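Local structure of group 3 allergen SMIPP-S Yv6023A04 (Sarcoptes scabiei type hominis, 3H7O) at residues Ala145-Val150 with Val174-Glu179. The protein belongs to the chymotrypsin-like S1 peptidase family but is an inactivated paralogue that probably no longer cleaves peptide bonds. The protein carries 3 engineered substitutions. Numbering follows the deposited sequence.
Sequences AQLTVV and VGVSLE. Engineered in segment 145-150: Q146 (natural residue Asn). With SO4 (sulfate ion), chain C; SO4 (sulfate ion), chain D.
No ring or other flat group takes part where A145 and L147 meet V176, so there are no faces or edges to stack; the contact is methyl against methyl. It lies in the C-terminal beta-barrel of the chymotrypsin fold. There segment 174-179, part of the loop after strand 168-172, passes beside strand 143-150 at A145 and L147. V176 is the loop residue that reaches the strand. Its CG1 is anti to the backbone N (chi1 175°) and points at the strand. A145 CB lies 4.2 Å from V176 CG1. L147 CD2, two residues along the strand, lies 4.3 Å from the same V176 CG1. A145 CB and L147 CD2 are themselves 4.0 Å apart, so the three methyls form a nearly equilateral triangle. A145 and L147 are buried, whereas V176 keeps some exposure.

Of the two L147 methyls, CD2 is the one that touches V176. CD1 is anti to CA (chi2 -171°) and so extends past it. L178 is a looser neighbour: its CD1 stays 5.1 Å from L147 CD1. F211 of strand 209-213 touches both leucines. Backbone bonds of A145 to V126 and of L147 to V124 tie the strand to strand 123-128.

Segment 174-179 is held by polar groups instead. L178 N donates to E209 OE2, and E179 N to D182 OD2. In active relatives the nucleophilic serine lies farther along this same loop. The outer side of the segment meets two sulfates, probably from the crystallisation liquor. S177 points away from the strand, and its OG donates a hydrogen bond to O2 of the chain D sulfate at 3.3 Å. G175 N gives a shorter bond to O2 of the chain C sulfate, 2.8 Å long with an N-H...O angle of 153°.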
loop_
_atom_site.group_PDB
_atom_site.type_symbol
_atom_site.label_atom_id
_atom_site.label_comp_id
_atom_site.label_asym_id
_atom_site.label_seq_id
_atom_site.Cartn_x
_atom_site.Cartn_y
_atom_site.Cartn_z
ATOM N N ALA A 145 5.369 4.418 10.302
ATOM C CA ALA A 145 5.329 5.813 10.743
ATOM C C ALA A 145 3.902 6.241 11.049
ATOM O O ALA A 145 2.973 5.905 10.310
ATOM C CB ALA A 145 5.931 6.724 9.678
ATOM N N GLN A 146 3.740 6.984 12.140
ATOM C CA GLN A 146 2.462 7.583 12.487
ATOM C C GLN A 146 2.384 8.951 11.826
ATOM O O GLN A 146 3.157 9.849 12.162
ATOM C CB GLN A 146 2.320 7.726 14.007
ATOM C CG GLN A 146 2.245 6.407 14.777
ATOM C CD GLN A 146 0.889 5.718 14.677
ATOM O OE1 GLN A 146 -0.038 6.210 14.030
ATOM N NE2 GLN A 146 0.773 4.563 15.321
ATOM N N LEU A 147 1.472 9.102 10.870
ATOM C CA LEU A 147 1.278 10.385 10.205
ATOM C C LEU A 147 -0.011 11.039 10.683
ATOM O O LEU A 147 -0.967 10.353 11.045
ATOM C CB LEU A 147 1.260 10.231 8.677
ATOM C CG LEU A 147 2.350 9.436 7.938
ATOM C CD1 LEU A 147 2.216 9.624 6.433
ATOM C CD2 LEU A 147 3.754 9.816 8.386
ATOM N N THR A 148 -0.031 12.365 10.667
ATOM C CA THR A 148 -1.207 13.127 11.070
ATOM C C THR A 148 -2.006 13.520 9.832
ATOM O O THR A 148 -1.474 14.160 8.917
ATOM C CB THR A 148 -0.808 14.395 11.853
ATOM O OG1 THR A 148 0.110 14.047 12.895
ATOM C CG2 THR A 148 -2.034 15.066 12.465
ATOM N N VAL A 149 -3.281 13.133 9.814
ATOM C CA VAL A 149 -4.194 13.497 8.735
ATOM C C VAL A 149 -4.351 15.016 8.662
ATOM O O VAL A 149 -4.651 15.666 9.664
ATOM C CB VAL A 149 -5.582 12.820 8.901
ATOM C CG1 VAL A 149 -6.542 13.257 7.792
ATOM C CG2 VAL A 149 -5.434 11.299 8.921
ATOM N N VAL A 150 -4.135 15.567 7.470
ATOM C CA VAL A 150 -4.258 17.007 7.239
ATOM C C VAL A 150 -5.467 17.331 6.353
ATOM O O VAL A 150 -6.067 16.434 5.760
ATOM C CB VAL A 150 -2.949 17.621 6.662
ATOM C CG1 VAL A 150 -1.795 17.434 7.642
ATOM C CG2 VAL A 150 -2.600 17.017 5.302
ATOM N N VAL A 174 6.510 15.647 10.109
ATOM C CA VAL A 174 7.759 16.374 9.824
ATOM C C VAL A 174 8.981 15.445 9.803
ATOM O O VAL A 174 9.121 14.570 10.660
ATOM C CB VAL A 174 8.003 17.579 10.797
ATOM C CG1 VAL A 174 6.946 18.658 10.603
ATOM C CG2 VAL A 174 8.053 17.133 12.255
ATOM N N GLY A 175 9.838 15.623 8.801
ATOM C CA GLY A 175 11.055 14.822 8.663
ATOM C C GLY A 175 10.854 13.411 8.138
ATOM O O GLY A 175 11.794 12.616 8.117
ATOM N N VAL A 176 9.628 13.088 7.725
ATOM C CA VAL A 176 9.316 11.775 7.164
ATOM C C VAL A 176 8.702 11.942 5.776
ATOM O O VAL A 176 7.766 12.722 5.597
ATOM C CB VAL A 176 8.350 10.959 8.079
ATOM C CG1 VAL A 176 7.940 9.644 7.415
ATOM C CG2 VAL A 176 8.983 10.686 9.443
ATOM N N SER A 177 9.247 11.219 4.802
ATOM C CA SER A 177 8.673 11.153 3.458
ATOM C C SER A 177 8.661 9.714 2.975
ATOM O O SER A 177 9.611 8.968 3.219
ATOM C CB SER A 177 9.476 11.994 2.466
ATOM O OG SER A 177 9.645 13.318 2.923
ATOM N N LEU A 178 7.590 9.336 2.283
ATOM C CA LEU A 178 7.504 8.021 1.655
ATOM C C LEU A 178 8.288 8.024 0.346
ATOM O O LEU A 178 8.518 9.084 -0.248
ATOM C CB LEU A 178 6.039 7.621 1.411
ATOM C CG LEU A 178 5.077 7.612 2.608
ATOM C CD1 LEU A 178 3.659 7.245 2.177
ATOM C CD2 LEU A 178 5.546 6.690 3.721
ATOM N N GLU A 179 8.706 6.840 -0.089
ATOM C CA GLU A 179 9.423 6.681 -1.353
ATOM C C GLU A 179 8.509 6.069 -2.417
ATOM O O GLU A 179 7.396 5.639 -2.112
ATOM C CB GLU A 179 10.674 5.823 -1.150
ATOM C CG GLU A 179 11.796 6.531 -0.393
ATOM C CD GLU A 179 12.956 5.612 -0.030
ATOM O OE1 GLU A 179 12.894 4.394 -0.306
ATOM O OE2 GLU A 179 13.939 6.117 0.547
HETATM S S SO4 C . 9.374 18.638 6.527
HETATM O O1 SO4 C . 9.188 18.958 5.114
HETATM O O2 SO4 C . 10.068 17.359 6.651
HETATM O O3 SO4 C . 8.071 18.552 7.182
HETATM O O4 SO4 C . 10.172 19.683 7.161
HETATM S S SO4 D . 10.609 16.460 0.215
HETATM O O1 SO4 D . 10.678 16.990 1.573
HETATM O O2 SO4 D . 10.567 15.002 0.260
HETATM O O3 SO4 D . 11.778 16.895 -0.545
HETATM O O4 SO4 D . 9.403 16.966 -0.426
#